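Local structure of NADH:ubiquinone oxidoreductase, Na translocating, F subunit (Porphyromonas gingivalis, 2R6H) at residues 47-52 and 83-88; 105-110 and 128-133; 12-17 and 27-32. The protein binds flavin-adenine dinucleotide as part of the flavoprotein F subunit of a sodium-translocating oxidoreductase, joining a ferredoxin-reductase-like FAD-binding barrel to an NAD-binding-type domain. All coordinates share one frame; numbering follows the deposited sequence.

From the N terminus, the first loop to close is the hairpin of interaction 3, where 12-17 pairs with 27-32 across nine intervening residues. Interaction 1 follows, bringing 83-88 back to 47-52 after thirty residues that include a short helix, and interaction 2 then returns helix 127-132 to the end of strand 100-106. The three closures come in series; none nests in or crosses another. All reach the same antiparallel sheet, interaction 1 at the 85-90 edge and interaction 2 at the 100-106 edge. The helix ties them together: S128 packs on I49 and R87 of interaction 1, I132 on F27 of interaction 3. Interactions 1 and 2 also share the FAD.

Interaction 1: residues 47-52 and 83-88; sequences IKIPKY and EETVRA. With FAD (flavin-adenine dinucleotide), chain H.
Strands 47-49 and 85-88 form an antiparallel pair at one edge of the FAD-binding beta-barrel, and the two faces of the pair differ sharply. Four backbone bonds clamp it: I47 and R87 exchange both of theirs, as do I49 and T85, with T85 N reaching I49 O at 2.9 Å. The close-packed face carries I47, I49, T85 and R87. There I49 and T85 run side by side, I49 CB lying 3.8 Å from T85 CG2, while I49 CD1 meets R87 CB obliquely; I127 and S128 of helix 127-132 close over this side.

K48 and V86 share the looser face, K48 extending its chain into solvent. Beyond the strand end, E84 CG rests on P50 CA at 3.8 Å, but the charges spread apart, with K48 NZ still 5.8 Å from E84 OE1.

R87 leaves the packed face by bending at chi2 and chi3, which turns its guanidinium toward the FAD. NH2 bonds to V86 O, the donor well above the carbonyl plane, a contact consistent with steadying the group, and the opposite edge converges on one phosphate oxygen: R87 NE and R87 NH1 each lie 3.0 Å from FAD O1P.

Interaction 2: residues 105-110 and 128-133; sequences VRIATP and SSSYIF. With FAD (flavin-adenine dinucleotide), chain H.
At the apolar centre of this contact, where the end of a barrel strand meets helix 127-132 in the ferredoxin-reductase-like FAD-binding domain, I107 sits over one face of the F133 ring. Its CB lies 3.6 Å from the ring centroid and only 15° off the normal, a CH-pi contact. With CG1 of I107 anti to the backbone N and a bend at chi2, CD1 rests against the helix backbone, 3.6 Å from S130 CA and close to S129 O as well. V105 packs beside this pair: the V105 and I132 side chains cross obliquely, CG2 to CG2 at 4.0 Å, V105 CG1 lies near F133 CE1, and the carbonyl comes to the ring from its edge, with V105 O 3.2 Å from F133 CE1.

Farther out the contact turns polar. S130 OG, beside I107 CD1, is satisfied outside the contact by G126 O and Y56 OH. S129 is the joint between strand end, helix and cofactor, its OG set between the backbone N and the carbonyl carbon. That oxygen accepts A108 N at 2.8 Å along an almost straight line (170°), and S129 OG itself donates to FAD O2P at 2.9 Å. The backbone of the same residue adds a second grip, S129 N lying 2.6 Å from FAD O2P, so one serine holds one phosphate oxygen twice. The first turn of the helix thus presents N-H groups to the diphosphate, and the helix end would be expected to favour its negative charge, an arrangement well known in this family. A108 is the centre of an inverse gamma turn, closed by T109 N to I107 O, which carries the chain on past the adenosine ribose. At the flavin end the bond is nearly linear: R106 N meets FAD O2 at 3.1 Å and 173°.

Interaction 3: residues 12-17 and 27-32; sequences CEVLSN and FVVKLP
Backbone hydrogen bonds define this antiparallel hairpin and the classic beta bulge within it. E13 and K30 form a regular hydrogen-bonded pair, K30 N reaching E13 O at 2.7 Å and E13 N reaching K30 O at 3.1 Å. Past V14 the register slips by one, and L15 and S16 together face V28. V28 O is gripped twice, by L15 N at 2.7 Å and by S16 N at 3.3 Å, before V28 N to S16 O (2.8 Å) restores the pairing. L15 takes a helix-like backbone (psi -52°), which accommodates the extra residue.

Apolar packing differs between the faces. On the buried one, V14 meets F27 at about a right angle, V14 CG1 lying 3.5 Å from F27 CE1, and C12 SG touches L31 CD1 at 3.6 Å. On the other, L15 leans its branches across K30 CB and crosses V28 obliquely, L15 CB nearest V28 CG1.

Electrostatics are modest: E13 and K30 lie side by side, each bent, but E13 OE2 stays 4.1 Å from K30 NZ, too far for a salt bridge.

Strand 9-19 has strand 140-147 on its other side, while strand 24-30 pairs onward with strand 100-106, whose I100 and T102 touch V28.

Interaction 1: residues 47-52 and 83-88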
loop_
_atom_site.group_PDB
_atom_site.type_symbol
_atom_site.label_atom_id
_atom_site.label_comp_id
_atom_site.label_asym_id
_atom_site.label_seq_id
_atom_site.Cartn_x
_atom_site.Cartn_y
_atom_site.Cartn_z
ATOM N N ILE A 47 -5.172 -5.853 -13.420
ATOM C CA ILE A 47 -6.527 -6.373 -13.447
ATOM C C ILE A 47 -7.258 -5.874 -14.674
ATOM O O ILE A 47 -7.115 -4.716 -15.055
ATOM C CB ILE A 47 -7.348 -5.923 -12.226
ATOM C CG1 ILE A 47 -6.537 -6.063 -10.943
ATOM C CG2 ILE A 47 -8.635 -6.736 -12.129
ATOM C CD1 ILE A 47 -6.065 -7.463 -10.684
ATOM N N LYS A 48 -8.034 -6.756 -15.297
ATOM C CA LYS A 48 -8.970 -6.319 -16.314
ATOM C C LYS A 48 -10.216 -5.841 -15.605
ATOM O O LYS A 48 -10.837 -6.580 -14.848
ATOM C CB LYS A 48 -9.306 -7.432 -17.316
ATOM C CG LYS A 48 -8.403 -7.434 -18.551
ATOM C CD LYS A 48 -8.988 -8.224 -19.726
ATOM C CE LYS A 48 -7.957 -8.374 -20.856
ATOM N NZ LYS A 48 -8.479 -9.167 -22.014
ATOM N N ILE A 49 -10.546 -4.579 -15.820
ATOM C CA ILE A 49 -11.793 -4.017 -15.357
ATOM C C ILE A 49 -12.742 -3.931 -16.560
ATOM O O ILE A 49 -12.428 -3.270 -17.561
ATOM C CB ILE A 49 -11.573 -2.615 -14.786
ATOM C CG1 ILE A 49 -11.085 -2.696 -13.346
ATOM C CG2 ILE A 49 -12.854 -1.868 -14.785
ATOM C CD1 ILE A 49 -9.631 -2.951 -13.232
ATOM N N PRO A 50 -13.914 -4.586 -16.467
ATOM C CA PRO A 50 -14.855 -4.665 -17.586
ATOM C C PRO A 50 -15.816 -3.482 -17.595
ATOM O O PRO A 50 -15.735 -2.620 -16.712
ATOM C CB PRO A 50 -15.630 -5.922 -17.240
ATOM C CG PRO A 50 -15.834 -5.742 -15.758
ATOM C CD PRO A 50 -14.530 -5.116 -15.238
ATOM N N LYS A 51 -16.711 -3.441 -18.580
ATOM C CA LYS A 51 -17.804 -2.481 -18.543
ATOM C C LYS A 51 -18.661 -2.850 -17.337
ATOM O O LYS A 51 -18.825 -4.028 -17.032
ATOM C CB LYS A 51 -18.624 -2.536 -19.834
ATOM C CG LYS A 51 -17.855 -2.101 -21.080
ATOM C CD LYS A 51 -18.737 -2.016 -22.350
ATOM C CE LYS A 51 -19.698 -0.822 -22.301
ATOM N NZ LYS A 51 -20.350 -0.504 -23.609
ATOM N N TYR A 52 -19.188 -1.854 -16.637
ATOM C CA TYR A 52 -19.944 -2.137 -15.432
ATOM C C TYR A 52 -20.598 -0.910 -14.807
ATOM O O TYR A 52 -20.386 0.226 -15.222
ATOM C CB TYR A 52 -19.036 -2.789 -14.395
ATOM C CG TYR A 52 -18.215 -1.776 -13.645
ATOM C CD1 TYR A 52 -16.926 -1.471 -14.044
ATOM C CD2 TYR A 52 -18.741 -1.094 -12.557
ATOM C CE1 TYR A 52 -16.179 -0.532 -13.371
ATOM C CE2 TYR A 52 -18.004 -0.153 -11.879
ATOM C CZ TYR A 52 -16.719 0.126 -12.289
ATOM O OH TYR A 52 -15.968 1.071 -11.620
ATOM N N GLU A 83 -16.050 1.465 -20.815
ATOM C CA GLU A 83 -15.055 0.881 -21.700
ATOM C C GLU A 83 -14.034 0.023 -20.949
ATOM O O GLU A 83 -13.417 0.469 -19.981
ATOM C CB GLU A 83 -14.368 1.982 -22.512
ATOM C CG GLU A 83 -13.746 1.512 -23.827
ATOM C CD GLU A 83 -12.626 2.432 -24.309
ATOM O OE1 GLU A 83 -12.289 3.380 -23.562
ATOM O OE2 GLU A 83 -12.089 2.202 -25.424
ATOM N N GLU A 84 -13.868 -1.214 -21.404
ATOM C CA GLU A 84 -12.927 -2.141 -20.787
ATOM C C GLU A 84 -11.563 -1.505 -20.632
ATOM O O GLU A 84 -11.120 -0.760 -21.499
ATOM C CB GLU A 84 -12.829 -3.436 -21.591
ATOM C CG GLU A 84 -13.949 -4.413 -21.280
ATOM C CD GLU A 84 -14.246 -5.375 -22.429
ATOM O OE1 GLU A 84 -13.313 -6.094 -22.867
ATOM O OE2 GLU A 84 -15.416 -5.411 -22.887
ATOM N N THR A 85 -10.911 -1.793 -19.511
ATOM C CA THR A 85 -9.607 -1.207 -19.205
ATOM C C THR A 85 -8.761 -2.086 -18.293
ATOM O O THR A 85 -9.191 -3.133 -17.834
ATOM C CB THR A 85 -9.742 0.197 -18.575
ATOM O OG1 THR A 85 -8.463 0.851 -18.582
ATOM C CG2 THR A 85 -10.268 0.101 -17.147
ATOM N N VAL A 86 -7.545 -1.641 -18.033
ATOM C CA VAL A 86 -6.582 -2.435 -17.298
ATOM C C VAL A 86 -5.933 -1.553 -16.225
ATOM O O VAL A 86 -5.733 -0.356 -16.434
ATOM C CB VAL A 86 -5.524 -3.031 -18.283
ATOM C CG1 VAL A 86 -4.499 -3.888 -17.558
ATOM C CG2 VAL A 86 -6.211 -3.852 -19.351
ATOM N N ARG A 87 -5.614 -2.115 -15.069
ATOM C CA ARG A 87 -5.064 -1.280 -14.008
ATOM C C ARG A 87 -4.000 -1.984 -13.187
ATOM O O ARG A 87 -4.039 -3.207 -13.007
ATOM C CB ARG A 87 -6.169 -0.757 -13.092
ATOM C CG ARG A 87 -5.756 0.471 -12.325
ATOM C CD ARG A 87 -5.478 1.639 -13.254
ATOM N NE ARG A 87 -6.670 2.452 -13.489
ATOM C CZ ARG A 87 -7.340 2.509 -14.639
ATOM N NH1 ARG A 87 -8.422 3.276 -14.743
ATOM N NH2 ARG A 87 -6.937 1.804 -15.689
ATOM N N ALA A 88 -3.060 -1.195 -12.675
ATOM C CA ALA A 88 -1.897 -1.735 -11.975
ATOM C C ALA A 88 -2.089 -1.884 -10.456
ATOM O O ALA A 88 -2.505 -0.940 -9.777
ATOM C CB ALA A 88 -0.670 -0.878 -12.272
HETATM P PA FAD H . -9.295 6.380 -11.846
HETATM O O1A FAD H . -7.973 6.158 -12.571
HETATM O O2A FAD H . -10.533 6.261 -12.740
HETATM O O5B FAD H . -9.302 7.825 -11.100
HETATM C C5B FAD H . -8.396 8.094 -10.041
HETATM C C4B FAD H . -8.883 9.278 -9.215
HETATM O O4B FAD H . -8.985 10.426 -10.036
HETATM C C3B FAD H . -10.257 9.031 -8.613
HETATM O O3B FAD H . -10.213 9.357 -7.246
HETATM C C2B FAD H . -11.192 9.983 -9.327
HETATM O O2B FAD H . -12.137 10.511 -8.423
HETATM C C1B FAD H . -10.238 11.063 -9.829
HETATM N N9A FAD H . -10.710 11.785 -11.045
HETATM C C8A FAD H . -11.187 11.255 -12.226
HETATM N N7A FAD H . -11.496 12.276 -13.067
HETATM C C5A FAD H . -11.222 13.456 -12.445
HETATM C C6A FAD H . -11.345 14.798 -12.832
HETATM N N6A FAD H . -11.897 15.120 -14.003
HETATM N N1A FAD H . -10.972 15.808 -11.954
HETATM C C2A FAD H . -10.479 15.495 -10.697
HETATM N N3A FAD H . -10.358 14.166 -10.315
HETATM C C4A FAD H . -10.725 13.162 -11.171
HETATM N N1 FAD H . -2.962 1.396 -6.224
HETATM C C2 FAD H . -3.290 0.644 -5.127
HETATM O O2 FAD H . -4.294 0.949 -4.497
HETATM N N3 FAD H . -2.494 -0.428 -4.754
HETATM C C4 FAD H . -1.356 -0.766 -5.483
HETATM O O4 FAD H . -0.609 -1.718 -5.197
HETATM C C4X FAD H . -1.039 0.001 -6.591
HETATM N N5 FAD H . 0.084 -0.326 -7.318
HETATM C C5X FAD H . 0.407 0.447 -8.416
HETATM C C6 FAD H . 1.550 0.119 -9.139
HETATM C C7 FAD H . 1.911 0.862 -10.256
HETATM C C7M FAD H . 3.152 0.469 -11.012
HETATM C C8 FAD H . 1.115 1.944 -10.640
HETATM C C8M FAD H . 1.484 2.765 -11.833
HETATM C C9 FAD H . -0.022 2.267 -9.911
HETATM C C9A FAD H . -0.388 1.526 -8.797
HETATM N N10 FAD H . -1.519 1.845 -8.061
HETATM C C10 FAD H . -1.839 1.085 -6.960
HETATM C "C1'" FAD H . -2.526 2.855 -8.522
HETATM C "C2'" FAD H . -3.617 2.124 -9.287
HETATM O "O2'" FAD H . -3.047 1.510 -10.417
HETATM C "C3'" FAD H . -4.734 3.056 -9.745
HETATM O "O3'" FAD H . -4.214 4.260 -10.260
HETATM C "C4'" FAD H . -5.684 3.315 -8.592
HETATM O "O4'" FAD H . -6.347 2.104 -8.344
HETATM C "C5'" FAD H . -6.724 4.360 -8.954
HETATM O "O5'" FAD H . -7.198 4.079 -10.250
HETATM P P FAD H . -8.779 3.944 -10.513
HETATM O O1P FAD H . -9.034 3.288 -11.849
HETATM O O2P FAD H . -9.429 3.206 -9.371
HETATM O O3P FAD H . -9.307 5.447 -10.526
#

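Interaction 2: residues 105-110 and 128-133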
loop_
_atom_site.group_PDB
_atom_site.type_symbol
_atom_site.label_atom_id
_atom_site.label_comp_id
_atom_site.label_asym_id
_atom_site.label_seq_id
_atom_site.Cartn_x
_atom_site.Cartn_y
_atom_site.Cartn_z
ATOM N N VAL A 105 -5.871 -2.417 -2.069
ATOM C CA VAL A 105 -6.517 -1.462 -2.951
ATOM C C VAL A 105 -7.140 -0.288 -2.228
ATOM O O VAL A 105 -8.042 -0.472 -1.418
ATOM C CB VAL A 105 -7.593 -2.141 -3.749
ATOM C CG1 VAL A 105 -8.164 -1.187 -4.751
ATOM C CG2 VAL A 105 -7.010 -3.326 -4.448
ATOM N N ARG A 106 -6.649 0.915 -2.525
ATOM C CA ARG A 106 -7.232 2.161 -2.037
ATOM C C ARG A 106 -8.400 2.547 -2.943
ATOM O O ARG A 106 -8.231 2.730 -4.151
ATOM C CB ARG A 106 -6.168 3.263 -2.057
ATOM C CG ARG A 106 -6.637 4.687 -1.718
ATOM C CD ARG A 106 -6.809 4.849 -0.219
ATOM N NE ARG A 106 -6.684 6.222 0.275
ATOM C CZ ARG A 106 -7.703 7.074 0.404
ATOM N NH1 ARG A 106 -8.933 6.704 0.047
ATOM N NH2 ARG A 106 -7.492 8.306 0.876
ATOM N N ILE A 107 -9.592 2.655 -2.370
ATOM C CA ILE A 107 -10.754 3.106 -3.135
ATOM C C ILE A 107 -10.611 4.586 -3.520
ATOM O O ILE A 107 -10.525 5.470 -2.656
ATOM C CB ILE A 107 -12.047 2.903 -2.349
ATOM C CG1 ILE A 107 -13.236 3.293 -3.197
ATOM C CG2 ILE A 107 -12.036 3.728 -1.088
ATOM C CD1 ILE A 107 -13.574 2.301 -4.236
ATOM N N ALA A 108 -10.569 4.863 -4.817
ATOM C CA ALA A 108 -10.289 6.214 -5.276
ATOM C C ALA A 108 -11.551 7.057 -5.265
ATOM O O ALA A 108 -12.170 7.260 -6.315
ATOM C CB ALA A 108 -9.696 6.183 -6.644
ATOM N N THR A 109 -11.933 7.542 -4.083
ATOM C CA THR A 109 -13.047 8.472 -3.956
ATOM C C THR A 109 -12.690 9.753 -4.677
ATOM O O THR A 109 -11.525 10.096 -4.780
ATOM C CB THR A 109 -13.291 8.841 -2.496
ATOM O OG1 THR A 109 -12.166 9.576 -2.009
ATOM C CG2 THR A 109 -13.456 7.607 -1.647
ATOM N N PRO A 110 -13.694 10.481 -5.162
ATOM C CA PRO A 110 -13.443 11.765 -5.826
ATOM C C PRO A 110 -12.914 12.805 -4.845
ATOM O O PRO A 110 -12.803 12.526 -3.653
ATOM C CB PRO A 110 -14.838 12.183 -6.321
ATOM C CG PRO A 110 -15.671 10.944 -6.274
ATOM C CD PRO A 110 -15.122 10.133 -5.147
ATOM N N SER A 128 -11.567 1.750 -11.602
ATOM C CA SER A 128 -10.977 0.469 -11.263
ATOM C C SER A 128 -11.157 0.128 -9.790
ATOM O O SER A 128 -11.768 -0.882 -9.435
ATOM C CB SER A 128 -9.501 0.453 -11.629
ATOM O OG SER A 128 -8.878 -0.701 -11.098
ATOM N N SER A 129 -10.611 0.963 -8.922
ATOM C CA SER A 129 -10.765 0.722 -7.502
ATOM C C SER A 129 -12.241 0.459 -7.151
ATOM O O SER A 129 -12.536 -0.425 -6.350
ATOM C CB SER A 129 -10.192 1.877 -6.692
ATOM O OG SER A 129 -10.950 3.048 -6.911
ATOM N N SER A 130 -13.161 1.199 -7.776
ATOM C CA SER A 130 -14.586 1.066 -7.476
ATOM C C SER A 130 -15.114 -0.308 -7.842
ATOM O O SER A 130 -16.015 -0.805 -7.177
ATOM C CB SER A 130 -15.429 2.139 -8.174
ATOM O OG SER A 130 -15.079 3.441 -7.749
ATOM N N TYR A 131 -14.570 -0.922 -8.892
ATOM C CA TYR A 131 -15.031 -2.247 -9.311
ATOM C C TYR A 131 -14.478 -3.276 -8.353
ATOM O O TYR A 131 -15.217 -4.124 -7.861
ATOM C CB TYR A 131 -14.625 -2.586 -10.755
ATOM C CG TYR A 131 -14.958 -4.010 -11.183
ATOM C CD1 TYR A 131 -16.272 -4.405 -11.431
ATOM C CD2 TYR A 131 -13.958 -4.960 -11.349
ATOM C CE1 TYR A 131 -16.578 -5.705 -11.828
ATOM C CE2 TYR A 131 -14.255 -6.267 -11.743
ATOM C CZ TYR A 131 -15.560 -6.632 -11.984
ATOM O OH TYR A 131 -15.837 -7.926 -12.367
ATOM N N ILE A 132 -13.182 -3.197 -8.079
ATOM C CA ILE A 132 -12.569 -4.143 -7.159
ATOM C C ILE A 132 -13.302 -4.148 -5.826
ATOM O O ILE A 132 -13.613 -5.208 -5.286
ATOM C CB ILE A 132 -11.084 -3.845 -6.937
ATOM C CG1 ILE A 132 -10.308 -4.150 -8.223
ATOM C CG2 ILE A 132 -10.561 -4.674 -5.789
ATOM C CD1 ILE A 132 -8.980 -3.443 -8.336
ATOM N N PHE A 133 -13.602 -2.966 -5.309
ATOM C CA PHE A 133 -14.315 -2.872 -4.047
ATOM C C PHE A 133 -15.670 -3.561 -4.048
ATOM O O PHE A 133 -16.217 -3.870 -2.990
ATOM C CB PHE A 133 -14.478 -1.420 -3.624
ATOM C CG PHE A 133 -13.486 -0.991 -2.599
ATOM C CD1 PHE A 133 -12.134 -0.956 -2.895
ATOM C CD2 PHE A 133 -13.898 -0.639 -1.334
ATOM C CE1 PHE A 133 -11.217 -0.575 -1.955
ATOM C CE2 PHE A 133 -12.977 -0.256 -0.383
ATOM C CZ PHE A 133 -11.638 -0.223 -0.697
HETATM P PA FAD H . -9.295 6.380 -11.846
HETATM O O1A FAD H . -7.973 6.158 -12.571
HETATM O O2A FAD H . -10.533 6.261 -12.740
HETATM O O5B FAD H . -9.302 7.825 -11.100
HETATM C C5B FAD H . -8.396 8.094 -10.041
HETATM C C4B FAD H . -8.883 9.278 -9.215
HETATM O O4B FAD H . -8.985 10.426 -10.036
HETATM C C3B FAD H . -10.257 9.031 -8.613
HETATM O O3B FAD H . -10.213 9.357 -7.246
HETATM C C2B FAD H . -11.192 9.983 -9.327
HETATM O O2B FAD H . -12.137 10.511 -8.423
HETATM C C1B FAD H . -10.238 11.063 -9.829
HETATM N N9A FAD H . -10.710 11.785 -11.045
HETATM C C8A FAD H . -11.187 11.255 -12.226
HETATM N N7A FAD H . -11.496 12.276 -13.067
HETATM C C5A FAD H . -11.222 13.456 -12.445
HETATM C C6A FAD H . -11.345 14.798 -12.832
HETATM N N6A FAD H . -11.897 15.120 -14.003
HETATM N N1A FAD H . -10.972 15.808 -11.954
HETATM C C2A FAD H . -10.479 15.495 -10.697
HETATM N N3A FAD H . -10.358 14.166 -10.315
HETATM C C4A FAD H . -10.725 13.162 -11.171
HETATM N N1 FAD H . -2.962 1.396 -6.224
HETATM C C2 FAD H . -3.290 0.644 -5.127
HETATM O O2 FAD H . -4.294 0.949 -4.497
HETATM N N3 FAD H . -2.494 -0.428 -4.754
HETATM C C4 FAD H . -1.356 -0.766 -5.483
HETATM O O4 FAD H . -0.609 -1.718 -5.197
HETATM C C4X FAD H . -1.039 0.001 -6.591
HETATM N N5 FAD H . 0.084 -0.326 -7.318
HETATM C C5X FAD H . 0.407 0.447 -8.416
HETATM C C6 FAD H . 1.550 0.119 -9.139
HETATM C C7 FAD H . 1.911 0.862 -10.256
HETATM C C7M FAD H . 3.152 0.469 -11.012
HETATM C C8 FAD H . 1.115 1.944 -10.640
HETATM C C8M FAD H . 1.484 2.765 -11.833
HETATM C C9 FAD H . -0.022 2.267 -9.911
HETATM C C9A FAD H . -0.388 1.526 -8.797
HETATM N N10 FAD H . -1.519 1.845 -8.061
HETATM C C10 FAD H . -1.839 1.085 -6.960
HETATM C "C1'" FAD H . -2.526 2.855 -8.522
HETATM C "C2'" FAD H . -3.617 2.124 -9.287
HETATM O "O2'" FAD H . -3.047 1.510 -10.417
HETATM C "C3'" FAD H . -4.734 3.056 -9.745
HETATM O "O3'" FAD H . -4.214 4.260 -10.260
HETATM C "C4'" FAD H . -5.684 3.315 -8.592
HETATM O "O4'" FAD H . -6.347 2.104 -8.344
HETATM C "C5'" FAD H . -6.724 4.360 -8.954
HETATM O "O5'" FAD H . -7.198 4.079 -10.250
HETATM P P FAD H . -8.779 3.944 -10.513
HETATM O O1P FAD H . -9.034 3.288 -11.849
HETATM O O2P FAD H . -9.429 3.206 -9.371
HETATM O O3P FAD H . -9.307 5.447 -10.526
#

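Interaction 3: residues 12-17 and 27-32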
loop_
_atom_site.group_PDB
_atom_site.type_symbol
_atom_site.label_atom_id
_atom_site.label_comp_id
_atom_site.label_asym_id
_atom_site.label_seq_id
_atom_site.Cartn_x
_atom_site.Cartn_y
_atom_site.Cartn_z
ATOM N N CYS A 12 -8.657 -15.600 -12.107
ATOM C CA CYS A 12 -8.479 -15.953 -10.713
ATOM C C CYS A 12 -9.783 -15.882 -9.944
ATOM O O CYS A 12 -10.667 -15.089 -10.263
ATOM C CB CYS A 12 -7.460 -15.018 -10.075
ATOM S SG CYS A 12 -5.932 -14.853 -11.007
ATOM N N GLU A 13 -9.887 -16.728 -8.927
ATOM C CA GLU A 13 -10.989 -16.660 -7.989
ATOM C C GLU A 13 -10.643 -15.767 -6.793
ATOM O O GLU A 13 -9.559 -15.866 -6.207
ATOM C CB GLU A 13 -11.370 -18.055 -7.503
ATOM C CG GLU A 13 -12.681 -18.084 -6.736
ATOM C CD GLU A 13 -12.677 -19.092 -5.607
ATOM O OE1 GLU A 13 -13.202 -18.773 -4.513
ATOM O OE2 GLU A 13 -12.139 -20.202 -5.813
ATOM N N VAL A 14 -11.577 -14.892 -6.435
ATOM C CA VAL A 14 -11.417 -14.038 -5.265
ATOM C C VAL A 14 -11.649 -14.818 -3.976
ATOM O O VAL A 14 -12.747 -15.317 -3.730
ATOM C CB VAL A 14 -12.381 -12.837 -5.307
ATOM C CG1 VAL A 14 -12.099 -11.890 -4.151
ATOM C CG2 VAL A 14 -12.267 -12.112 -6.640
ATOM N N LEU A 15 -10.608 -14.920 -3.157
ATOM C CA LEU A 15 -10.720 -15.561 -1.852
ATOM C C LEU A 15 -11.311 -14.609 -0.818
ATOM O O LEU A 15 -12.282 -14.942 -0.138
ATOM C CB LEU A 15 -9.352 -16.063 -1.382
ATOM C CG LEU A 15 -8.696 -17.146 -2.241
ATOM C CD1 LEU A 15 -7.361 -17.568 -1.647
ATOM C CD2 LEU A 15 -9.621 -18.344 -2.395
ATOM N N SER A 16 -10.721 -13.424 -0.705
ATOM C CA SER A 16 -11.042 -12.508 0.383
ATOM C C SER A 16 -10.976 -11.057 -0.080
ATOM O O SER A 16 -9.953 -10.605 -0.594
ATOM C CB SER A 16 -10.093 -12.727 1.564
ATOM O OG SER A 16 -10.509 -11.984 2.696
ATOM N N ASN A 17 -12.073 -10.332 0.105
ATOM C CA ASN A 17 -12.071 -8.883 -0.056
ATOM C C ASN A 17 -12.652 -8.167 1.159
ATOM O O ASN A 17 -13.753 -7.619 1.102
ATOM C CB ASN A 17 -12.838 -8.483 -1.318
ATOM C CG ASN A 17 -12.343 -7.180 -1.912
ATOM O OD1 ASN A 17 -11.143 -6.910 -1.932
ATOM N ND2 ASN A 17 -13.269 -6.362 -2.400
ATOM N N PHE A 27 -7.318 -7.348 -0.965
ATOM C CA PHE A 27 -7.945 -8.079 -2.057
ATOM C C PHE A 27 -7.103 -9.299 -2.419
ATOM O O PHE A 27 -6.008 -9.168 -2.944
ATOM C CB PHE A 27 -8.098 -7.135 -3.243
ATOM C CG PHE A 27 -8.733 -7.754 -4.438
ATOM C CD1 PHE A 27 -9.946 -8.418 -4.327
ATOM C CD2 PHE A 27 -8.137 -7.643 -5.682
ATOM C CE1 PHE A 27 -10.538 -8.980 -5.425
ATOM C CE2 PHE A 27 -8.725 -8.202 -6.784
ATOM C CZ PHE A 27 -9.932 -8.876 -6.657
ATOM N N VAL A 28 -7.622 -10.482 -2.123
ATOM C CA VAL A 28 -6.845 -11.710 -2.201
ATOM C C VAL A 28 -7.411 -12.679 -3.251
ATOM O O VAL A 28 -8.540 -13.174 -3.121
ATOM C CB VAL A 28 -6.806 -12.404 -0.822
ATOM C CG1 VAL A 28 -6.013 -13.690 -0.889
ATOM C CG2 VAL A 28 -6.228 -11.462 0.234
ATOM N N VAL A 29 -6.627 -12.954 -4.289
ATOM C CA VAL A 29 -7.091 -13.795 -5.389
ATOM C C VAL A 29 -6.243 -15.060 -5.530
ATOM O O VAL A 29 -5.067 -15.060 -5.161
ATOM C CB VAL A 29 -7.106 -13.013 -6.733
ATOM C CG1 VAL A 29 -8.117 -11.853 -6.677
ATOM C CG2 VAL A 29 -5.704 -12.509 -7.075
ATOM N N LYS A 30 -6.835 -16.130 -6.060
ATOM C CA LYS A 30 -6.117 -17.396 -6.224
ATOM C C LYS A 30 -6.016 -17.813 -7.690
ATOM O O LYS A 30 -6.990 -17.705 -8.439
ATOM C CB LYS A 30 -6.794 -18.509 -5.406
ATOM C CG LYS A 30 -6.035 -19.834 -5.368
ATOM C CD LYS A 30 -6.882 -20.952 -4.753
ATOM C CE LYS A 30 -8.109 -21.242 -5.622
ATOM N NZ LYS A 30 -8.812 -22.515 -5.270
ATOM N N LEU A 31 -4.846 -18.294 -8.104
ATOM C CA LEU A 31 -4.671 -18.745 -9.486
ATOM C C LEU A 31 -5.258 -20.130 -9.667
ATOM O O LEU A 31 -5.487 -20.830 -8.676
ATOM C CB LEU A 31 -3.200 -18.690 -9.915
ATOM C CG LEU A 31 -2.776 -17.331 -10.499
ATOM C CD1 LEU A 31 -2.990 -16.227 -9.485
ATOM C CD2 LEU A 31 -1.341 -17.326 -10.976
ATOM N N PRO A 32 -5.542 -20.520 -10.925
ATOM C CA PRO A 32 -6.052 -21.869 -11.229
ATOM C C PRO A 32 -5.143 -22.921 -10.599
ATOM O O PRO A 32 -3.950 -22.643 -10.457
ATOM C CB PRO A 32 -5.940 -21.949 -12.755
ATOM C CG PRO A 32 -6.041 -20.540 -13.220
ATOM C CD PRO A 32 -5.416 -19.685 -12.135
#